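Local atomic coordinates of putative uncharacterized protein (Chaetomium thermophilum, PDB entry 5T8V), a protein that probably loads cohesin onto chromatin, this chain being the C-terminal HEAT-repeat fragment of the cohesin loader Scc2. Residues L864-I869 with R907-P912; I887-L892 with L922-A927; P912-V917 with S977-M982; C928-S933 with G937-L942. All coordinates share one frame; numbering follows the deposited sequence.

The four contacts lie in one all-helical region of the HEAT-repeat solenoid, with centres about 11 to 16 Å apart. Six successive helices take part, from helix 866-870 to helix 969-986. Along the chain, the segments of contacts 1 and 2 alternate. Contact 1 closes before contact 3 opens, and the two share Pro912. Contact 4 is nested in the loop that contact 3 closes. Helix 919-935 serves both contact 2 and contact 4. Contacts 1 and 4 are linked by Arg907, which probably hydrogen-bonds to Ser933 and Thr938. Contacts 1 and 2 each join a helix to the next but one, contact 3 joins the 912-917 connection to helix 969-986, and contact 4 joins two successive helices.

Contact 1: residues L864-I869 with R907-P912; sequences LLRPYI and RKELLP
In the HEAT-repeat solenoid, Arg866 of the short helix 866-870 forms a salt bridge with Glu909 near the end of helix 900-910. Arg866 NH1 donates to Glu909 OE1 at 2.6 Å, with an N-H...O angle of 155°. OE1 sits at the edge of the guanidinium, near its plane, but the donor comes from above the carboxylate plane. A weak second bond runs from Arg866 NH2 to Glu909 OE2 at 3.1 Å. The two flat groups are turned 42° apart. The arginine chain bends at chi2 (75°), and this helps bring its end round to the carboxylate. Its side chain also touches Phe902, Asp905 and Val906. With a leucine in place of Arg866, Glu909 would probably lose its charged mate across this contact. Beside the ion pair is a buried apolar touch. Leu910 also packs on Val925 and Cys928 of helix 919-935, and its CD1 meets Ile869 CG2 at 4.0 Å.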
loop_
_atom_site.group_PDB
_atom_site.type_symbol
_atom_site.label_atom_id
_atom_site.label_comp_id
_atom_site.label_asym_id
_atom_site.label_seq_id
_atom_site.Cartn_x
_atom_site.Cartn_y
_atom_site.Cartn_z
ATOM N N LEU A 864 -32.756 -44.806 2.939
ATOM C CA LEU A 864 -33.291 -43.649 3.648
ATOM C C LEU A 864 -33.942 -42.664 2.688
ATOM O O LEU A 864 -34.871 -41.946 3.075
ATOM C CB LEU A 864 -32.183 -42.958 4.442
ATOM C CG LEU A 864 -31.382 -43.855 5.389
ATOM C CD1 LEU A 864 -30.371 -43.029 6.167
ATOM C CD2 LEU A 864 -32.294 -44.623 6.338
ATOM N N LEU A 865 -33.469 -42.612 1.443
ATOM C CA LEU A 865 -34.121 -41.816 0.413
ATOM C C LEU A 865 -35.369 -42.489 -0.140
ATOM O O LEU A 865 -36.121 -41.848 -0.881
ATOM C CB LEU A 865 -33.143 -41.540 -0.733
ATOM C CG LEU A 865 -31.812 -40.888 -0.347
ATOM C CD1 LEU A 865 -30.917 -40.745 -1.566
ATOM C CD2 LEU A 865 -32.034 -39.535 0.313
ATOM N N ARG A 866 -35.607 -43.755 0.210
ATOM C CA ARG A 866 -36.750 -44.514 -0.303
ATOM C C ARG A 866 -38.064 -43.742 -0.297
ATOM O O ARG A 866 -38.725 -43.699 -1.342
ATOM C CB ARG A 866 -36.886 -45.803 0.522
ATOM C CG ARG A 866 -37.828 -46.833 -0.067
ATOM C CD ARG A 866 -37.196 -47.538 -1.252
ATOM N NE ARG A 866 -38.052 -48.605 -1.764
ATOM C CZ ARG A 866 -39.093 -48.411 -2.565
ATOM N NH1 ARG A 866 -39.420 -47.183 -2.950
ATOM N NH2 ARG A 866 -39.813 -49.445 -2.979
ATOM N N PRO A 867 -38.502 -43.128 0.806
ATOM C CA PRO A 867 -39.801 -42.434 0.780
ATOM C C PRO A 867 -39.838 -41.244 -0.163
ATOM O O PRO A 867 -40.926 -40.867 -0.615
ATOM C CB PRO A 867 -39.998 -42.001 2.239
ATOM C CG PRO A 867 -38.627 -41.950 2.810
ATOM C CD PRO A 867 -37.858 -43.036 2.129
ATOM N N TYR A 868 -38.690 -40.636 -0.475
ATOM C CA TYR A 868 -38.681 -39.538 -1.436
ATOM C C TYR A 868 -39.100 -40.007 -2.824
ATOM O O TYR A 868 -39.686 -39.232 -3.586
ATOM C CB TYR A 868 -37.297 -38.895 -1.496
ATOM C CG TYR A 868 -36.944 -38.054 -0.289
ATOM C CD1 TYR A 868 -37.597 -36.855 -0.041
ATOM C CD2 TYR A 868 -35.948 -38.450 0.592
ATOM C CE1 TYR A 868 -37.277 -36.078 1.057
ATOM C CE2 TYR A 868 -35.618 -37.680 1.693
ATOM C CZ TYR A 868 -36.286 -36.494 1.920
ATOM O OH TYR A 868 -35.962 -35.723 3.014
ATOM N N ILE A 869 -38.814 -41.265 -3.169
ATOM C CA ILE A 869 -39.177 -41.775 -4.487
ATOM C C ILE A 869 -40.685 -41.962 -4.591
ATOM O O ILE A 869 -41.298 -41.625 -5.611
ATOM C CB ILE A 869 -38.426 -43.089 -4.781
ATOM C CG1 ILE A 869 -36.934 -42.826 -5.008
ATOM C CG2 ILE A 869 -39.007 -43.793 -6.010
ATOM C CD1 ILE A 869 -36.117 -42.770 -3.741
ATOM N N ARG A 907 -38.763 -49.307 -9.541
ATOM C CA ARG A 907 -39.289 -49.066 -10.881
ATOM C C ARG A 907 -40.808 -48.973 -10.867
ATOM O O ARG A 907 -41.386 -48.074 -11.491
ATOM C CB ARG A 907 -38.837 -50.163 -11.843
ATOM C CG ARG A 907 -39.404 -49.998 -13.246
ATOM C CD ARG A 907 -38.687 -50.876 -14.257
ATOM N NE ARG A 907 -38.861 -52.296 -13.975
ATOM C CZ ARG A 907 -38.330 -53.274 -14.701
ATOM N NH1 ARG A 907 -37.585 -52.993 -15.763
ATOM N NH2 ARG A 907 -38.545 -54.538 -14.364
ATOM N N LYS A 908 -41.476 -49.890 -10.162
ATOM C CA LYS A 908 -42.936 -49.862 -10.135
ATOM C C LYS A 908 -43.464 -48.581 -9.498
ATOM O O LYS A 908 -44.532 -48.094 -9.888
ATOM C CB LYS A 908 -43.476 -51.088 -9.397
ATOM C CG LYS A 908 -43.588 -52.333 -10.271
ATOM C CD LYS A 908 -44.452 -53.404 -9.616
ATOM C CE LYS A 908 -43.639 -54.618 -9.197
ATOM N NZ LYS A 908 -43.297 -55.500 -10.351
ATOM N N GLU A 909 -42.740 -48.022 -8.527
ATOM C CA GLU A 909 -43.124 -46.751 -7.925
ATOM C C GLU A 909 -42.654 -45.550 -8.734
ATOM O O GLU A 909 -43.082 -44.426 -8.449
ATOM C CB GLU A 909 -42.556 -46.639 -6.508
ATOM C CG GLU A 909 -42.987 -47.752 -5.566
ATOM C CD GLU A 909 -42.429 -47.576 -4.167
ATOM O OE1 GLU A 909 -41.731 -46.567 -3.927
ATOM O OE2 GLU A 909 -42.687 -48.448 -3.309
ATOM N N LEU A 910 -41.796 -45.761 -9.730
ATOM C CA LEU A 910 -41.149 -44.676 -10.449
ATOM C C LEU A 910 -41.637 -44.526 -11.883
ATOM O O LEU A 910 -41.322 -43.517 -12.522
ATOM C CB LEU A 910 -39.628 -44.893 -10.453
ATOM C CG LEU A 910 -38.741 -43.714 -10.845
ATOM C CD1 LEU A 910 -38.849 -42.605 -9.808
ATOM C CD2 LEU A 910 -37.301 -44.178 -10.992
ATOM N N LEU A 911 -42.384 -45.493 -12.404
ATOM C CA LEU A 911 -42.875 -45.413 -13.772
ATOM C C LEU A 911 -44.095 -44.502 -13.887
ATOM O O LEU A 911 -44.117 -43.628 -14.762
ATOM C CB LEU A 911 -43.211 -46.808 -14.299
ATOM C CG LEU A 911 -43.500 -46.849 -15.799
ATOM C CD1 LEU A 911 -42.852 -48.070 -16.430
ATOM C CD2 LEU A 911 -45.001 -46.834 -16.067
ATOM N N PRO A 912 -45.127 -44.665 -13.052
ATOM C CA PRO A 912 -46.341 -43.851 -13.254
ATOM C C PRO A 912 -46.094 -42.352 -13.212
ATOM O O PRO A 912 -46.839 -41.599 -13.853
ATOM C CB PRO A 912 -47.266 -44.307 -12.115
ATOM C CG PRO A 912 -46.389 -44.986 -11.136
ATOM C CD PRO A 912 -45.287 -45.597 -11.921
#

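Contact 2: residues I887-L892 with L922-A927; sequences IYRRVL and LDDVMA
Arg889 of helix 878-891 reaches Asp923, Asp924 and Ala927 of helix 919-935. This is helix-on-helix packing within the HEAT-repeat solenoid. The two short segments run in broadly the same direction, 38° apart, with their axes 9.4 Å from each other at the closest. Asp923 is the outlying partner. Its OD1 is 4.2 Å from Arg889 NH1, beyond a salt bridge, and it makes a weak hydrogen bond to His986. Asp924 comes nearer. Its OD1 forms a salt bridge with Arg889 NH1 at 3.2 Å, at the guanidinium edge. The carboxylate and guanidinium planes are 53° apart. Asp924 OD2 has its own salt bridge, to Arg882, so this buried carboxylate lies between two arginines that would tend to keep it ionised. Replacing Arg889 by a methionine would probably leave Asp924 OD1 without its charged mate here. One turn on from Asp923 is Ala927, whose methyl points to helix 878-891. The arginine chain is extended, with CG anti to the backbone N (chi1 174°), and this lays the guanidinium across that methyl. Ala927 CB sits over the centre of one guanidinium face, 3.4 Å from Arg889 CZ.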
loop_
_atom_site.group_PDB
_atom_site.type_symbol
_atom_site.label_atom_id
_atom_site.label_comp_id
_atom_site.label_asym_id
_atom_site.label_seq_id
_atom_site.Cartn_x
_atom_site.Cartn_y
_atom_site.Cartn_z
ATOM N N ILE A 887 -29.178 -39.439 -7.546
ATOM C CA ILE A 887 -28.347 -40.225 -6.643
ATOM C C ILE A 887 -28.535 -41.713 -6.910
ATOM O O ILE A 887 -27.574 -42.489 -6.864
ATOM C CB ILE A 887 -28.652 -39.859 -5.179
ATOM C CG1 ILE A 887 -28.202 -38.423 -4.897
ATOM C CG2 ILE A 887 -27.945 -40.821 -4.219
ATOM C CD1 ILE A 887 -28.697 -37.861 -3.581
ATOM N N TYR A 888 -29.770 -42.140 -7.187
ATOM C CA TYR A 888 -29.989 -43.526 -7.593
ATOM C C TYR A 888 -29.352 -43.804 -8.948
ATOM O O TYR A 888 -28.743 -44.861 -9.153
ATOM C CB TYR A 888 -31.487 -43.835 -7.642
ATOM C CG TYR A 888 -32.119 -44.197 -6.311
ATOM C CD1 TYR A 888 -31.436 -44.019 -5.114
ATOM C CD2 TYR A 888 -33.400 -44.731 -6.258
ATOM C CE1 TYR A 888 -32.014 -44.355 -3.906
ATOM C CE2 TYR A 888 -33.986 -45.071 -5.054
ATOM C CZ TYR A 888 -33.288 -44.882 -3.882
ATOM O OH TYR A 888 -33.867 -45.218 -2.681
ATOM N N ARG A 889 -29.479 -42.861 -9.881
ATOM C CA ARG A 889 -28.909 -43.028 -11.212
ATOM C C ARG A 889 -27.406 -43.274 -11.142
ATOM O O ARG A 889 -26.879 -44.170 -11.811
ATOM C CB ARG A 889 -29.223 -41.787 -12.050
ATOM C CG ARG A 889 -28.580 -41.740 -13.424
ATOM C CD ARG A 889 -28.981 -40.459 -14.137
ATOM N NE ARG A 889 -28.377 -40.330 -15.458
ATOM C CZ ARG A 889 -28.632 -39.335 -16.302
ATOM N NH1 ARG A 889 -29.487 -38.378 -15.966
ATOM N NH2 ARG A 889 -28.036 -39.297 -17.486
ATOM N N ARG A 890 -26.700 -42.487 -10.328
ATOM C CA ARG A 890 -25.246 -42.585 -10.266
ATOM C C ARG A 890 -24.790 -43.719 -9.355
ATOM O O ARG A 890 -23.826 -44.425 -9.672
ATOM C CB ARG A 890 -24.657 -41.256 -9.786
ATOM C CG ARG A 890 -24.871 -40.091 -10.742
ATOM C CD ARG A 890 -23.935 -40.169 -11.937
ATOM N NE ARG A 890 -24.001 -38.964 -12.764
ATOM C CZ ARG A 890 -24.798 -38.806 -13.819
ATOM N NH1 ARG A 890 -25.615 -39.779 -14.203
ATOM N NH2 ARG A 890 -24.777 -37.666 -14.497
ATOM N N VAL A 891 -25.469 -43.911 -8.226
ATOM C CA VAL A 891 -25.017 -44.877 -7.229
ATOM C C VAL A 891 -25.421 -46.290 -7.621
ATOM O O VAL A 891 -24.584 -47.195 -7.712
ATOM C CB VAL A 891 -25.571 -44.515 -5.839
ATOM C CG1 VAL A 891 -25.220 -45.597 -4.815
ATOM C CG2 VAL A 891 -25.039 -43.159 -5.386
ATOM N N LEU A 892 -26.714 -46.499 -7.849
ATOM C CA LEU A 892 -27.249 -47.853 -7.926
ATOM C C LEU A 892 -26.504 -48.767 -8.893
ATOM O O LEU A 892 -26.313 -49.947 -8.553
ATOM C CB LEU A 892 -28.741 -47.777 -8.285
ATOM C CG LEU A 892 -29.644 -48.936 -7.856
ATOM C CD1 LEU A 892 -29.378 -49.409 -6.430
ATOM C CD2 LEU A 892 -31.081 -48.493 -7.991
ATOM N N LEU A 922 -38.177 -35.434 -15.681
ATOM C CA LEU A 922 -38.440 -36.605 -16.508
ATOM C C LEU A 922 -37.149 -37.162 -17.094
ATOM O O LEU A 922 -37.040 -38.371 -17.333
ATOM C CB LEU A 922 -39.417 -36.272 -17.635
ATOM C CG LEU A 922 -39.705 -37.453 -18.573
ATOM C CD1 LEU A 922 -40.166 -38.695 -17.815
ATOM C CD2 LEU A 922 -40.737 -37.058 -19.604
ATOM N N ASP A 923 -36.165 -36.294 -17.336
ATOM C CA ASP A 923 -34.885 -36.744 -17.873
ATOM C C ASP A 923 -34.179 -37.677 -16.896
ATOM O O ASP A 923 -33.886 -38.837 -17.217
ATOM C CB ASP A 923 -34.018 -35.523 -18.200
ATOM C CG ASP A 923 -32.864 -35.850 -19.123
ATOM O OD1 ASP A 923 -32.063 -36.743 -18.781
ATOM O OD2 ASP A 923 -32.760 -35.214 -20.192
ATOM N N ASP A 924 -33.911 -37.190 -15.685
ATOM C CA ASP A 924 -33.175 -37.993 -14.716
ATOM C C ASP A 924 -33.961 -39.236 -14.310
ATOM O O ASP A 924 -33.372 -40.299 -14.082
ATOM C CB ASP A 924 -32.832 -37.148 -13.492
ATOM C CG ASP A 924 -31.946 -35.963 -13.833
ATOM O OD1 ASP A 924 -30.731 -36.168 -14.027
ATOM O OD2 ASP A 924 -32.465 -34.830 -13.905
ATOM N N VAL A 925 -35.290 -39.131 -14.218
ATOM C CA VAL A 925 -36.075 -40.298 -13.816
ATOM C C VAL A 925 -36.110 -41.331 -14.934
ATOM O O VAL A 925 -36.116 -42.539 -14.677
ATOM C CB VAL A 925 -37.496 -39.892 -13.386
ATOM C CG1 VAL A 925 -38.252 -39.324 -14.539
ATOM C CG2 VAL A 925 -38.232 -41.084 -12.822
ATOM N N MET A 926 -36.158 -40.881 -16.190
ATOM C CA MET A 926 -36.113 -41.824 -17.304
ATOM C C MET A 926 -34.767 -42.533 -17.347
ATOM O O MET A 926 -34.700 -43.759 -17.516
ATOM C CB MET A 926 -36.388 -41.097 -18.622
ATOM C CG MET A 926 -36.446 -42.016 -19.841
ATOM S SD MET A 926 -37.809 -43.205 -19.781
ATOM C CE MET A 926 -39.213 -42.130 -20.089
ATOM N N ALA A 927 -33.677 -41.776 -17.192
ATOM C CA ALA A 927 -32.361 -42.393 -17.072
ATOM C C ALA A 927 -32.355 -43.443 -15.968
ATOM O O ALA A 927 -31.886 -44.571 -16.164
ATOM C CB ALA A 927 -31.306 -41.321 -16.801
#

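Contact 3: residues P912-V917 with S977-M982; sequences PVVAKV and SLIVGM
Val914 and Ala915 of the 3-10 segment 912-915 pack against Ile979 of helix 969-986. The segment lies in the connection between helix 900-910 and helix 919-935. At its start, Pro912 O accepts a hydrogen bond from Ala915 N. Val913 O next takes two backbone donors, Lys916 N and Val917 N, which keeps the turn compact. Val914 carries the contact. Its CG1 is anti to the backbone N (chi1 166°) and is the branch that meets the isoleucine. Three carbons of Ile979 gather round this one methyl. Val914 CG1 is 3.5 Å from Ile979 CG1, 3.7 Å from Ile979 CD1 and 3.8 Å from Ile979 CG2. The other methyl, Val914 CG2, packs on Leu929 of helix 919-935. Ala915 adds a slight touch through its backbone. Its CA is 4.5 Å from Ile979 CD1, while its methyl points away. No hydrogen bond joins the two segments directly. Arg975, one turn before Ile979, does bond to the connection: its NH2 donates to Val914 O and Val917 O. Ile979 also rests on Leu945 and Ser949 of helix 940-960, so its side chain lies between the 912-917 connection and that helix. Here a connection between two helices packs through aliphatic side chains on a later helix, consistent with the alpha-solenoid stacking of HEAT-repeat proteins.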
loop_
_atom_site.group_PDB
_atom_site.type_symbol
_atom_site.label_atom_id
_atom_site.label_comp_id
_atom_site.label_asym_id
_atom_site.label_seq_id
_atom_site.Cartn_x
_atom_site.Cartn_y
_atom_site.Cartn_z
ATOM N N PRO A 912 -45.127 -44.665 -13.052
ATOM C CA PRO A 912 -46.341 -43.851 -13.254
ATOM C C PRO A 912 -46.094 -42.352 -13.212
ATOM O O PRO A 912 -46.839 -41.599 -13.853
ATOM C CB PRO A 912 -47.266 -44.307 -12.115
ATOM C CG PRO A 912 -46.389 -44.986 -11.136
ATOM C CD PRO A 912 -45.287 -45.597 -11.921
ATOM N N VAL A 913 -45.071 -41.889 -12.489
ATOM C CA VAL A 913 -44.788 -40.458 -12.426
ATOM C C VAL A 913 -44.339 -39.897 -13.764
ATOM O O VAL A 913 -44.305 -38.674 -13.934
ATOM C CB VAL A 913 -43.716 -40.139 -11.360
ATOM C CG1 VAL A 913 -44.054 -40.819 -10.032
ATOM C CG2 VAL A 913 -42.325 -40.547 -11.834
ATOM N N VAL A 914 -43.988 -40.761 -14.719
ATOM C CA VAL A 914 -43.594 -40.312 -16.046
ATOM C C VAL A 914 -44.678 -39.470 -16.702
ATOM O O VAL A 914 -44.378 -38.647 -17.574
ATOM C CB VAL A 914 -43.241 -41.537 -16.918
ATOM C CG1 VAL A 914 -43.166 -41.165 -18.396
ATOM C CG2 VAL A 914 -41.927 -42.144 -16.459
ATOM N N ALA A 915 -45.934 -39.650 -16.305
ATOM C CA ALA A 915 -47.059 -39.026 -16.988
ATOM C C ALA A 915 -47.413 -37.647 -16.445
ATOM O O ALA A 915 -48.398 -37.058 -16.902
ATOM C CB ALA A 915 -48.290 -39.935 -16.899
ATOM N N LYS A 916 -46.644 -37.112 -15.496
ATOM C CA LYS A 916 -46.989 -35.835 -14.878
ATOM C C LYS A 916 -45.772 -34.933 -14.726
ATOM O O LYS A 916 -45.803 -33.759 -15.113
ATOM C CB LYS A 916 -47.624 -36.063 -13.504
ATOM C CG LYS A 916 -48.822 -36.997 -13.510
ATOM C CD LYS A 916 -49.455 -37.093 -12.131
ATOM C CE LYS A 916 -50.669 -38.010 -12.139
ATOM N NZ LYS A 916 -51.357 -38.046 -10.818
ATOM N N VAL A 917 -44.705 -35.478 -14.152
ATOM C CA VAL A 917 -43.522 -34.718 -13.753
ATOM C C VAL A 917 -43.019 -33.841 -14.897
ATOM O O VAL A 917 -43.115 -34.239 -16.066
ATOM C CB VAL A 917 -42.419 -35.672 -13.270
ATOM C CG1 VAL A 917 -41.885 -36.516 -14.427
ATOM C CG2 VAL A 917 -41.311 -34.911 -12.618
ATOM N N SER A 977 -45.403 -37.355 -26.840
ATOM C CA SER A 977 -44.158 -37.096 -27.553
ATOM C C SER A 977 -42.999 -36.876 -26.594
ATOM O O SER A 977 -41.863 -37.248 -26.904
ATOM C CB SER A 977 -44.320 -35.880 -28.461
ATOM O OG SER A 977 -44.379 -34.688 -27.698
ATOM N N LEU A 978 -43.254 -36.259 -25.440
ATOM C CA LEU A 978 -42.184 -36.067 -24.467
ATOM C C LEU A 978 -41.680 -37.409 -23.949
ATOM O O LEU A 978 -40.468 -37.652 -23.889
ATOM C CB LEU A 978 -42.674 -35.188 -23.316
ATOM C CG LEU A 978 -41.622 -34.874 -22.250
ATOM C CD1 LEU A 978 -40.486 -34.051 -22.831
ATOM C CD2 LEU A 978 -42.245 -34.161 -21.060
ATOM N N ILE A 979 -42.602 -38.299 -23.573
ATOM C CA ILE A 979 -42.215 -39.610 -23.057
ATOM C C ILE A 979 -41.449 -40.390 -24.118
ATOM O O ILE A 979 -40.375 -40.943 -23.855
ATOM C CB ILE A 979 -43.457 -40.382 -22.574
ATOM C CG1 ILE A 979 -44.128 -39.635 -21.419
ATOM C CG2 ILE A 979 -43.080 -41.801 -22.139
ATOM C CD1 ILE A 979 -45.500 -40.172 -21.047
ATOM N N VAL A 980 -41.997 -40.453 -25.334
ATOM C CA VAL A 980 -41.309 -41.154 -26.416
ATOM C C VAL A 980 -39.917 -40.572 -26.626
ATOM O O VAL A 980 -38.936 -41.309 -26.793
ATOM C CB VAL A 980 -42.147 -41.093 -27.707
ATOM C CG1 VAL A 980 -41.394 -41.734 -28.873
ATOM C CG2 VAL A 980 -43.487 -41.780 -27.501
ATOM N N GLY A 981 -39.806 -39.243 -26.616
ATOM C CA GLY A 981 -38.527 -38.615 -26.902
ATOM C C GLY A 981 -37.487 -38.913 -25.841
ATOM O O GLY A 981 -36.349 -39.279 -26.154
ATOM N N MET A 982 -37.859 -38.758 -24.569
ATOM C CA MET A 982 -36.924 -39.068 -23.494
ATOM C C MET A 982 -36.532 -40.540 -23.520
ATOM O O MET A 982 -35.353 -40.883 -23.357
ATOM C CB MET A 982 -37.542 -38.697 -22.145
ATOM C CG MET A 982 -37.829 -37.210 -21.975
ATOM S SD MET A 982 -36.427 -36.145 -22.379
ATOM C CE MET A 982 -35.094 -36.993 -21.557
#

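Contact 4: residues C928-S933 with G937-L942; sequences CLWIIS and GTYEPL
Ser933 and Leu942 meet in the tightly packed, buried part of this contact. Ser933 CB is 3.7 Å from Leu942 CD1. The other leucine branch, CD2, lies 4.0 Å from Leu929 CB. Leu942 CD1 also faces the edge of the Trp930 ring, 4.1 Å from its CE3. The serine hydroxyl is satisfied within this apolar patch. Ser933 OG donates to Leu929 O at 3.1 Å, from above the carbonyl plane, and Arg907 NH1 bonds to the same hydroxyl. Leu929 O thus takes two donors, since Ser933 N also bonds to it. The two segments lie at the turn of a helical hairpin in the HEAT-repeat solenoid: helix 919-935 ends, and helix 940-960 begins with Tyr939 at its N-cap position. The looser side is the turn itself, where Gly937 and Thr938 are exposed. Thr938 OG1 is held by Arg907 NH2. Trp930 and Tyr939 are partly exposed but pack closely. Ser933 O lies above one face of the Tyr939 ring, 3.5 Å from Tyr939 CE2. Trp930 CB points away from segment 937-942, but CG is anti to the backbone N (chi1 173°) and the indole swings back. Its six-membered ring meets the Tyr939 ring obliquely, the planes 41° apart. Tyr939 also meets the ring of His992. Trp930 CZ3 lies 3.6 Å from both Tyr939 CE2 and Tyr939 CD2.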
loop_
_atom_site.group_PDB
_atom_site.type_symbol
_atom_site.label_atom_id
_atom_site.label_comp_id
_atom_site.label_asym_id
_atom_site.label_seq_id
_atom_site.Cartn_x
_atom_site.Cartn_y
_atom_site.Cartn_z
ATOM N N CYS A 928 -32.891 -43.087 -14.798
ATOM C CA CYS A 928 -32.938 -44.031 -13.689
ATOM C C CYS A 928 -33.723 -45.283 -14.064
ATOM O O CYS A 928 -33.319 -46.402 -13.725
ATOM C CB CYS A 928 -33.549 -43.355 -12.461
ATOM S SG CYS A 928 -33.337 -44.271 -10.923
ATOM N N LEU A 929 -34.846 -45.117 -14.766
ATOM C CA LEU A 929 -35.614 -46.271 -15.225
ATOM C C LEU A 929 -34.759 -47.185 -16.094
ATOM O O LEU A 929 -34.700 -48.399 -15.868
ATOM C CB LEU A 929 -36.851 -45.808 -15.997
ATOM C CG LEU A 929 -38.010 -45.212 -15.193
ATOM C CD1 LEU A 929 -39.066 -44.649 -16.136
ATOM C CD2 LEU A 929 -38.623 -46.252 -14.264
ATOM N N TRP A 930 -34.093 -46.617 -17.102
ATOM C CA TRP A 930 -33.229 -47.425 -17.956
ATOM C C TRP A 930 -32.191 -48.173 -17.130
ATOM O O TRP A 930 -31.978 -49.376 -17.322
ATOM C CB TRP A 930 -32.549 -46.537 -18.998
ATOM C CG TRP A 930 -31.514 -47.251 -19.828
ATOM C CD1 TRP A 930 -30.190 -46.938 -19.926
ATOM C CD2 TRP A 930 -31.716 -48.398 -20.669
ATOM N NE1 TRP A 930 -29.557 -47.810 -20.776
ATOM C CE2 TRP A 930 -30.470 -48.716 -21.245
ATOM C CE3 TRP A 930 -32.828 -49.184 -20.990
ATOM C CZ2 TRP A 930 -30.304 -49.785 -22.125
ATOM C CZ3 TRP A 930 -32.662 -50.242 -21.865
ATOM C CH2 TRP A 930 -31.410 -50.534 -22.421
ATOM N N ILE A 931 -31.537 -47.477 -16.198
ATOM C CA ILE A 931 -30.537 -48.122 -15.347
ATOM C C ILE A 931 -31.148 -49.317 -14.625
ATOM O O ILE A 931 -30.683 -50.456 -14.764
ATOM C CB ILE A 931 -29.945 -47.106 -14.353
ATOM C CG1 ILE A 931 -29.198 -45.991 -15.098
ATOM C CG2 ILE A 931 -29.030 -47.794 -13.348
ATOM C CD1 ILE A 931 -27.973 -46.449 -15.869
ATOM N N ILE A 932 -32.200 -49.071 -13.838
ATOM C CA ILE A 932 -32.890 -50.156 -13.143
ATOM C C ILE A 932 -33.128 -51.326 -14.087
ATOM O O ILE A 932 -32.911 -52.490 -13.729
ATOM C CB ILE A 932 -34.218 -49.654 -12.545
ATOM C CG1 ILE A 932 -33.980 -48.552 -11.505
ATOM C CG2 ILE A 932 -35.004 -50.816 -11.933
ATOM C CD1 ILE A 932 -33.441 -49.038 -10.179
ATOM N N SER A 933 -33.582 -51.034 -15.308
ATOM C CA SER A 933 -33.901 -52.102 -16.247
ATOM C C SER A 933 -32.655 -52.860 -16.686
ATOM O O SER A 933 -32.729 -54.067 -16.946
ATOM C CB SER A 933 -34.634 -51.527 -17.457
ATOM O OG SER A 933 -35.879 -50.969 -17.072
ATOM N N GLY A 937 -33.151 -57.905 -15.430
ATOM C CA GLY A 937 -33.102 -58.543 -16.727
ATOM C C GLY A 937 -34.263 -58.177 -17.625
ATOM O O GLY A 937 -34.272 -58.525 -18.810
ATOM N N THR A 938 -35.245 -57.469 -17.081
ATOM C CA THR A 938 -36.484 -57.193 -17.789
ATOM C C THR A 938 -36.471 -55.798 -18.404
ATOM O O THR A 938 -35.887 -54.858 -17.858
ATOM C CB THR A 938 -37.686 -57.320 -16.850
ATOM O OG1 THR A 938 -37.575 -56.361 -15.790
ATOM C CG2 THR A 938 -37.760 -58.719 -16.257
ATOM N N TYR A 939 -37.123 -55.681 -19.562
ATOM C CA TYR A 939 -37.332 -54.398 -20.219
ATOM C C TYR A 939 -38.759 -54.226 -20.719
ATOM O O TYR A 939 -39.072 -53.185 -21.308
ATOM C CB TYR A 939 -36.364 -54.232 -21.402
ATOM C CG TYR A 939 -34.908 -54.429 -21.045
ATOM C CD1 TYR A 939 -34.339 -55.698 -21.041
ATOM C CD2 TYR A 939 -34.098 -53.348 -20.718
ATOM C CE1 TYR A 939 -33.007 -55.885 -20.717
ATOM C CE2 TYR A 939 -32.764 -53.525 -20.393
ATOM C CZ TYR A 939 -32.224 -54.795 -20.395
ATOM O OH TYR A 939 -30.899 -54.980 -20.073
ATOM N N GLU A 940 -39.631 -55.211 -20.501
ATOM C CA GLU A 940 -41.000 -55.115 -20.997
ATOM C C GLU A 940 -41.771 -53.929 -20.430
ATOM O O GLU A 940 -42.584 -53.357 -21.174
ATOM C CB GLU A 940 -41.741 -56.427 -20.709
ATOM C CG GLU A 940 -43.165 -56.477 -21.262
ATOM C CD GLU A 940 -44.197 -55.868 -20.323
ATOM O OE1 GLU A 940 -43.973 -55.882 -19.094
ATOM O OE2 GLU A 940 -45.235 -55.375 -20.819
ATOM N N PRO A 941 -41.610 -53.522 -19.165
ATOM C CA PRO A 941 -42.361 -52.337 -18.707
ATOM C C PRO A 941 -42.032 -51.079 -19.493
ATOM O O PRO A 941 -42.943 -50.323 -19.861
ATOM C CB PRO A 941 -41.968 -52.215 -17.226
ATOM C CG PRO A 941 -40.802 -53.120 -17.037
ATOM C CD PRO A 941 -40.935 -54.198 -18.044
ATOM N N LEU A 942 -40.750 -50.833 -19.768
ATOM C CA LEU A 942 -40.379 -49.687 -20.590
ATOM C C LEU A 942 -40.993 -49.791 -21.979
ATOM O O LEU A 942 -41.642 -48.854 -22.458
ATOM C CB LEU A 942 -38.856 -49.579 -20.680
ATOM C CG LEU A 942 -38.137 -49.084 -19.424
ATOM C CD1 LEU A 942 -36.630 -49.218 -19.586
ATOM C CD2 LEU A 942 -38.511 -47.643 -19.125
#